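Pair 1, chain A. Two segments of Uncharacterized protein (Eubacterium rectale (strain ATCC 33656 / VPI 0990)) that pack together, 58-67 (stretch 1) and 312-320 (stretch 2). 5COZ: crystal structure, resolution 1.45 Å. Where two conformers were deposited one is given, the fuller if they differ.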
# COMPACT_ATOMS: atom_id res chain seq x y z
N TYR A 58 14.90 14.77 10.08
CA TYR A 58 14.96 14.34 11.47
C TYR A 58 13.70 13.57 11.79
O TYR A 58 12.59 14.14 11.73
CB TYR A 58 15.09 15.56 12.39
CG TYR A 58 16.50 16.08 12.40
CD1 TYR A 58 16.97 16.92 11.39
CD2 TYR A 58 17.40 15.69 13.40
CE1 TYR A 58 18.28 17.40 11.40
CE2 TYR A 58 18.71 16.16 13.41
CZ TYR A 58 19.15 17.01 12.41
OH TYR A 58 20.45 17.43 12.41
N VAL A 59 13.85 12.26 12.03
CA VAL A 59 12.71 11.35 12.15
C VAL A 59 12.77 10.59 13.44
O VAL A 59 13.84 10.10 13.85
CB VAL A 59 12.70 10.37 10.94
CG1 VAL A 59 11.55 9.36 11.02
CG2 VAL A 59 12.62 11.13 9.62
N LYS A 60 11.62 10.50 14.10
CA LYS A 60 11.47 9.75 15.33
C LYS A 60 11.34 8.26 15.09
O LYS A 60 10.74 7.84 14.11
CB LYS A 60 10.15 10.13 16.05
CG LYS A 60 10.09 11.57 16.51
CD LYS A 60 8.64 11.82 16.96
CE LYS A 60 8.47 13.15 17.64
NZ LYS A 60 9.07 13.12 19.01
N SER A 61 11.91 7.47 16.00
CA SER A 61 11.59 6.07 16.17
C SER A 61 10.74 5.98 17.40
O SER A 61 10.79 6.87 18.26
CB SER A 61 12.85 5.23 16.34
OG SER A 61 13.55 5.22 15.11
N GLY A 62 9.98 4.91 17.52
CA GLY A 62 9.15 4.81 18.70
C GLY A 62 8.58 3.43 18.92
O GLY A 62 9.07 2.43 18.38
N LYS A 63 7.60 3.40 19.80
CA LYS A 63 6.81 2.20 20.09
C LYS A 63 5.39 2.52 19.74
O LYS A 63 4.92 3.63 20.02
CB LYS A 63 6.88 1.82 21.57
CG LYS A 63 8.27 1.56 22.14
CD LYS A 63 8.76 0.18 21.83
CE LYS A 63 9.98 -0.13 22.67
NZ LYS A 63 10.59 -1.39 22.18
N VAL A 64 4.69 1.55 19.14
CA VAL A 64 3.25 1.67 18.84
C VAL A 64 2.56 0.44 19.34
O VAL A 64 3.19 -0.61 19.51
CB VAL A 64 2.96 1.84 17.31
CG1 VAL A 64 3.61 3.09 16.73
CG2 VAL A 64 3.38 0.59 16.53
N LYS A 65 1.25 0.54 19.54
CA LYS A 65 0.42 -0.59 19.91
C LYS A 65 -0.52 -0.86 18.78
O LYS A 65 -1.06 0.06 18.19
CB LYS A 65 -0.39 -0.27 21.19
CG LYS A 65 0.38 -0.47 22.47
CD LYS A 65 -0.57 -0.41 23.67
CE LYS A 65 0.12 -0.76 24.97
NZ LYS A 65 0.91 0.37 25.51
N ALA A 66 -0.78 -2.13 18.51
CA ALA A 66 -1.78 -2.48 17.53
C ALA A 66 -3.15 -1.98 17.95
O ALA A 66 -3.48 -2.03 19.14
CB ALA A 66 -1.83 -4.01 17.39
N ILE A 67 -3.93 -1.45 16.99
CA ILE A 67 -5.32 -1.08 17.22
C ILE A 67 -6.11 -2.35 16.95
O ILE A 67 -6.03 -2.92 15.86
CB ILE A 67 -5.77 0.13 16.37
CG1 ILE A 67 -5.00 1.40 16.83
CG2 ILE A 67 -7.31 0.37 16.50
CD1 ILE A 67 -5.12 2.60 15.97
N ASN A 312 3.71 -8.25 23.62
CA ASN A 312 2.38 -7.80 24.07
C ASN A 312 1.66 -6.77 23.13
O ASN A 312 1.18 -5.73 23.59
CB ASN A 312 2.50 -7.21 25.49
CG ASN A 312 3.14 -8.13 26.49
OD1 ASN A 312 2.79 -9.31 26.61
ND2 ASN A 312 4.12 -7.63 27.22
N GLU A 313 1.57 -7.10 21.83
CA GLU A 313 0.90 -6.30 20.77
C GLU A 313 1.54 -4.90 20.57
O GLU A 313 0.94 -4.04 19.91
CB GLU A 313 -0.63 -6.17 20.96
CG GLU A 313 -1.38 -7.35 21.59
CD GLU A 313 -1.14 -8.74 21.04
OE1 GLU A 313 -1.18 -8.92 19.80
OE2 GLU A 313 -0.93 -9.66 21.86
N THR A 314 2.76 -4.69 21.12
CA THR A 314 3.59 -3.49 20.91
C THR A 314 4.63 -3.81 19.79
O THR A 314 5.10 -4.94 19.64
CB THR A 314 4.25 -3.02 22.24
OG1 THR A 314 3.22 -2.63 23.15
CG2 THR A 314 5.22 -1.84 22.06
N TYR A 315 4.96 -2.78 19.02
CA TYR A 315 5.93 -2.88 17.94
C TYR A 315 6.88 -1.74 18.01
O TYR A 315 6.47 -0.65 18.40
CB TYR A 315 5.18 -2.79 16.57
CG TYR A 315 4.13 -3.84 16.32
CD1 TYR A 315 2.90 -3.78 16.96
CD2 TYR A 315 4.37 -4.88 15.43
CE1 TYR A 315 1.93 -4.77 16.74
CE2 TYR A 315 3.40 -5.86 15.19
CZ TYR A 315 2.20 -5.82 15.88
OH TYR A 315 1.22 -6.76 15.65
N ASP A 316 8.12 -1.93 17.58
CA ASP A 316 9.04 -0.81 17.38
C ASP A 316 8.72 -0.24 16.01
O ASP A 316 8.48 -1.02 15.07
CB ASP A 316 10.49 -1.28 17.41
CG ASP A 316 10.96 -1.57 18.82
OD1 ASP A 316 11.18 -0.61 19.57
OD2 ASP A 316 11.11 -2.76 19.15
N ILE A 317 8.70 1.08 15.88
CA ILE A 317 8.43 1.74 14.61
C ILE A 317 9.69 2.53 14.24
O ILE A 317 10.15 3.34 15.05
CB ILE A 317 7.15 2.61 14.65
CG1 ILE A 317 6.86 3.24 13.28
CG2 ILE A 317 7.12 3.66 15.80
CD1 ILE A 317 5.46 3.86 13.16
N LYS A 318 10.30 2.21 13.07
CA LYS A 318 11.57 2.84 12.72
C LYS A 318 11.53 3.21 11.26
O LYS A 318 10.94 2.46 10.46
CB LYS A 318 12.75 1.87 12.97
CG LYS A 318 12.87 1.49 14.47
CD LYS A 318 14.07 0.58 14.73
CE LYS A 318 15.38 1.35 14.66
NZ LYS A 318 16.57 0.45 14.78
N PRO A 319 12.18 4.32 10.86
CA PRO A 319 12.14 4.68 9.44
C PRO A 319 13.07 3.83 8.61
O PRO A 319 14.19 3.47 9.04
CB PRO A 319 12.62 6.15 9.44
CG PRO A 319 13.56 6.22 10.64
CD PRO A 319 12.89 5.33 11.67
N VAL A 320 12.61 3.54 7.40
CA VAL A 320 13.37 2.79 6.42
C VAL A 320 13.27 3.49 5.07
O VAL A 320 12.28 4.18 4.79
CB VAL A 320 12.88 1.30 6.29
CG1 VAL A 320 13.15 0.53 7.57
CG2 VAL A 320 11.40 1.19 5.88
O HOH W 1 11.78 1.87 18.47
O HOH W 2 3.39 0.22 24.29

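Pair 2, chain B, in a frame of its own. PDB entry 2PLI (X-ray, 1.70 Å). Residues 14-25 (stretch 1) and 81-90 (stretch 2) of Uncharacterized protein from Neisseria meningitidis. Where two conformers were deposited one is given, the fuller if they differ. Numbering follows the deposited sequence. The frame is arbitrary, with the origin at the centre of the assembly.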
# COMPACT_ATOMS: atom_id res chain seq x y z
N ALA B 14 2.68 11.25 -3.00
CA ALA B 14 3.23 12.52 -2.55
C ALA B 14 3.69 13.30 -3.77
O ALA B 14 4.66 12.90 -4.41
CB ALA B 14 4.39 12.30 -1.59
N VAL B 15 3.06 14.43 -4.04
CA VAL B 15 3.47 15.28 -5.14
C VAL B 15 4.65 16.16 -4.73
O VAL B 15 5.41 16.65 -5.59
CB VAL B 15 2.30 16.12 -5.67
CG1 VAL B 15 1.18 15.22 -6.20
CG2 VAL B 15 1.75 17.05 -4.64
N SER B 16 4.72 16.40 -3.42
CA SER B 16 5.86 16.94 -2.71
C SER B 16 5.84 16.43 -1.28
O SER B 16 4.92 15.69 -0.86
CB SER B 16 5.83 18.46 -2.75
OG SER B 16 4.68 18.96 -2.09
N SER B 17 6.84 16.80 -0.48
CA SER B 17 6.94 16.16 0.82
C SER B 17 5.71 16.34 1.69
O SER B 17 5.41 15.46 2.50
CB SER B 17 8.21 16.57 1.57
OG SER B 17 8.13 17.92 1.99
N GLU B 18 4.99 17.47 1.55
CA GLU B 18 3.81 17.74 2.37
C GLU B 18 2.47 17.92 1.64
O GLU B 18 1.55 18.55 2.16
CB GLU B 18 4.07 18.90 3.32
CG GLU B 18 5.07 18.56 4.45
CD GLU B 18 4.54 17.49 5.43
OE1 GLU B 18 3.44 17.71 6.06
OE2 GLU B 18 5.20 16.42 5.54
N ARG B 19 2.33 17.29 0.49
CA ARG B 19 1.08 17.38 -0.27
C ARG B 19 0.90 16.08 -1.02
O ARG B 19 1.84 15.56 -1.59
CB ARG B 19 1.19 18.53 -1.25
CG ARG B 19 -0.10 19.03 -1.73
CD ARG B 19 0.05 20.55 -1.91
NE ARG B 19 -1.02 21.02 -2.72
CZ ARG B 19 -0.97 21.17 -4.03
NH1 ARG B 19 0.14 20.98 -4.72
NH2 ARG B 19 -2.06 21.56 -4.61
N TRP B 20 -0.32 15.57 -1.00
CA TRP B 20 -0.61 14.26 -1.53
C TRP B 20 -1.82 14.24 -2.45
O TRP B 20 -2.88 14.78 -2.12
CB TRP B 20 -0.89 13.29 -0.36
CG TRP B 20 0.21 13.27 0.62
CD1 TRP B 20 1.31 12.48 0.57
CD2 TRP B 20 0.35 14.08 1.79
NE1 TRP B 20 2.15 12.76 1.63
CE2 TRP B 20 1.59 13.76 2.38
CE3 TRP B 20 -0.44 15.07 2.40
CZ2 TRP B 20 2.05 14.37 3.54
CZ3 TRP B 20 0.04 15.70 3.57
CH2 TRP B 20 1.26 15.34 4.12
N ARG B 21 -1.68 13.57 -3.59
CA ARG B 21 -2.81 13.36 -4.46
C ARG B 21 -3.36 11.98 -4.14
O ARG B 21 -2.58 11.00 -4.16
CB ARG B 21 -2.41 13.44 -5.92
CG ARG B 21 -3.65 13.35 -6.82
CD ARG B 21 -3.28 13.39 -8.31
NE ARG B 21 -2.54 14.58 -8.68
CZ ARG B 21 -1.25 14.59 -9.03
NH1 ARG B 21 -0.52 13.46 -9.06
NH2 ARG B 21 -0.68 15.73 -9.33
N ILE B 22 -4.65 11.89 -3.82
CA ILE B 22 -5.20 10.64 -3.29
C ILE B 22 -6.38 10.14 -4.14
O ILE B 22 -7.34 10.88 -4.39
CB ILE B 22 -5.69 10.86 -1.82
CG1 ILE B 22 -4.56 11.36 -0.93
CG2 ILE B 22 -6.29 9.56 -1.23
CD1 ILE B 22 -4.94 11.60 0.53
N HIS B 23 -6.30 8.88 -4.55
CA HIS B 23 -7.40 8.22 -5.24
C HIS B 23 -8.54 8.13 -4.26
O HIS B 23 -8.39 7.65 -3.15
CB HIS B 23 -7.02 6.80 -5.68
CG HIS B 23 -6.03 6.75 -6.80
ND1 HIS B 23 -5.82 5.61 -7.54
CD2 HIS B 23 -5.17 7.68 -7.28
CE1 HIS B 23 -4.89 5.85 -8.44
NE2 HIS B 23 -4.48 7.09 -8.31
N ALA B 24 -9.72 8.55 -4.69
CA ALA B 24 -10.87 8.50 -3.81
C ALA B 24 -11.26 7.12 -3.29
O ALA B 24 -11.91 7.01 -2.24
CB ALA B 24 -12.08 9.16 -4.48
N ALA B 25 -10.92 6.11 -4.06
CA ALA B 25 -11.25 4.73 -3.72
C ALA B 25 -10.32 4.12 -2.65
O ALA B 25 -10.60 3.01 -2.15
CB ALA B 25 -11.26 3.92 -4.98
N ARG B 81 -19.34 10.50 -9.65
CA ARG B 81 -18.34 10.06 -8.72
C ARG B 81 -17.30 11.10 -8.38
O ARG B 81 -16.96 11.97 -9.20
CB ARG B 81 -17.62 8.81 -9.24
CG ARG B 81 -18.51 7.61 -9.36
CD ARG B 81 -17.72 6.35 -9.51
NE ARG B 81 -18.66 5.23 -9.64
CZ ARG B 81 -18.30 3.99 -9.93
NH1 ARG B 81 -17.02 3.70 -10.12
NH2 ARG B 81 -19.22 3.06 -10.03
N LEU B 82 -16.77 10.97 -7.17
CA LEU B 82 -15.61 11.73 -6.74
C LEU B 82 -14.43 10.78 -7.01
O LEU B 82 -14.44 9.65 -6.51
CB LEU B 82 -15.76 12.00 -5.23
CG LEU B 82 -14.59 12.54 -4.46
CD1 LEU B 82 -14.04 13.81 -5.06
CD2 LEU B 82 -15.02 12.74 -2.99
N HIS B 83 -13.46 11.26 -7.79
CA HIS B 83 -12.35 10.46 -8.21
C HIS B 83 -11.00 10.72 -7.51
O HIS B 83 -10.25 9.78 -7.24
CB HIS B 83 -12.20 10.60 -9.71
CG HIS B 83 -13.31 9.97 -10.49
ND1 HIS B 83 -13.45 8.60 -10.57
CD2 HIS B 83 -14.27 10.49 -11.29
CE1 HIS B 83 -14.48 8.31 -11.35
NE2 HIS B 83 -14.97 9.44 -11.80
N THR B 84 -10.66 11.98 -7.28
CA THR B 84 -9.34 12.34 -6.75
C THR B 84 -9.44 13.51 -5.80
O THR B 84 -10.20 14.46 -6.03
CB THR B 84 -8.41 12.74 -7.92
OG1 THR B 84 -8.55 11.74 -8.97
CG2 THR B 84 -6.96 12.81 -7.46
N LEU B 85 -8.60 13.43 -4.78
CA LEU B 85 -8.48 14.48 -3.76
C LEU B 85 -7.02 14.95 -3.70
O LEU B 85 -6.11 14.20 -4.01
CB LEU B 85 -8.84 13.90 -2.40
CG LEU B 85 -10.27 13.36 -2.26
CD1 LEU B 85 -10.38 12.47 -1.09
CD2 LEU B 85 -11.26 14.57 -2.18
N MSE B 86 -6.82 16.20 -3.28
CA MSE B 86 -5.51 16.72 -2.88
C MSE B 86 -5.57 17.03 -1.41
O MSE B 86 -6.47 17.77 -0.97
CB MSE B 86 -5.18 17.99 -3.67
CG MSE B 86 -3.79 18.53 -3.43
SE MSE B 86 -2.42 17.36 -4.22
CE MSE B 86 -2.34 18.02 -6.02
N ALA B 87 -4.64 16.48 -0.66
CA ALA B 87 -4.63 16.65 0.80
C ALA B 87 -3.40 17.37 1.26
O ALA B 87 -2.31 17.22 0.67
CB ALA B 87 -4.70 15.33 1.48
N THR B 88 -3.57 18.17 2.33
CA THR B 88 -2.44 18.78 3.02
C THR B 88 -2.80 18.76 4.49
O THR B 88 -3.98 18.62 4.86
CB THR B 88 -2.18 20.21 2.55
OG1 THR B 88 -3.36 20.99 2.71
CG2 THR B 88 -1.75 20.22 1.11
N ARG B 89 -1.78 18.90 5.34
CA ARG B 89 -1.98 18.99 6.79
C ARG B 89 -2.47 20.38 7.21
O ARG B 89 -1.94 21.40 6.77
CB ARG B 89 -0.67 18.64 7.53
CG ARG B 89 -0.35 17.13 7.50
CD ARG B 89 0.68 16.69 8.56
NE ARG B 89 0.90 15.22 8.59
CZ ARG B 89 0.06 14.31 9.11
NH1 ARG B 89 -1.09 14.66 9.65
NH2 ARG B 89 0.38 13.02 9.09
N VAL B 90 -3.48 20.41 8.07
CA VAL B 90 -4.05 21.66 8.56
C VAL B 90 -2.96 22.44 9.27
O VAL B 90 -2.11 21.84 9.93
CB VAL B 90 -5.20 21.40 9.57
CG1 VAL B 90 -4.63 20.76 10.85
CG2 VAL B 90 -5.96 22.70 9.90
O HOH W 3 0.92 19.23 4.69

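Both pairs are two-stranded antiparallel ladders, and fourteen central residues superpose on N, CA and C with an RMSD of 0.8 Å. The strand directions differ by 148° in pair 1 and 158° in pair 2, with closest axis approaches of 4.5 and 4.6 Å. The register is the same: A:Gly62 faces A:Ile317 as B:Trp20 faces B:Ala87, and A:Val64 faces A:Tyr315 as B:Ile22 faces B:Leu85, all hydrogen-bonded pairs. Between them lie the non-hydrogen-bonded pairs A:Lys63 with A:Asp316 and B:Arg21 with B:Met86.

The backbone bonds repeat position by position. In pair 1, A:Val64 N donates to A:Tyr315 O at 2.9 Å and A:Tyr315 N returns a bond to A:Val64 O at 2.8 Å; in pair 2, B:Ile22 N reaches B:Leu85 O at 2.7 Å and B:Leu85 N reaches B:Ile22 O at 2.9 Å. The ladder closes identically, A:Ala66 N bonding to A:Glu313 O and B:Ala24 N to B:His83 O, each at 2.9 Å. CA-H...O contacts fill the gaps, such as A:Thr314 CA to A:Val64 O at 3.2 Å and B:Thr84 CA to B:Ile22 O at 3.4 Å.

The most closely superposed side chains are at A:Val64 = B:Ile22, whose side-chain centres fall 0.6 Å apart, and A:Thr314 = B:Thr84, 0.4 Å apart; both threonines have chi1 in the m well. On the face carrying the valine and isoleucine, the packing is apolar in both pairs, but its bulk is distributed differently. In pair 1, A:Gly62 contributes no side chain, and the large residue A:Ile317 stands opposite it, placing CG2 3.7 Å from A:Val64 CG1. In pair 2 the large residue is B:Trp20 and the small one B:Ala87, whose CB lies 3.9 Å from B:Ile22 CD1 and 4.4 Å from B:Trp20 CE3. The indole also extends along the partner strand, its edge meeting B:Thr88 CA, 4.0 Å from B:Trp20 CZ3.

The opposite face shows the sharpest chemical contrast. In pair 1 the two facing positions hold opposite charges: A:Lys63 NZ forms a salt bridge with A:Asp316 OD1 at 2.8 Å. Water 1 donates both to this OD1 and to A:Gly62 O, at 2.8 Å each, tying the carboxylate to the backbone. In pair 2 the aspartate position is occupied by B:Met86, a selenomethionine, which covers its neighbours by contact instead of charge. Its CG lies over one face of the B:Arg19 guanidinium, 3.7 Å from B:Arg19 NH2, and its SE is 4.2 Å from B:Val15 CG2. B:Arg21 packs its aliphatic part on the matched threonine, B:Thr84, B:Arg21 CG to B:Thr84 CG2 measuring 3.4 Å.

At one end, A:Val59 CG1 packs on A:Pro319 CB at 3.7 Å. At the proline's counterpart, B:Arg89 N donates to water 3, which in turn donates to B:Glu18 O.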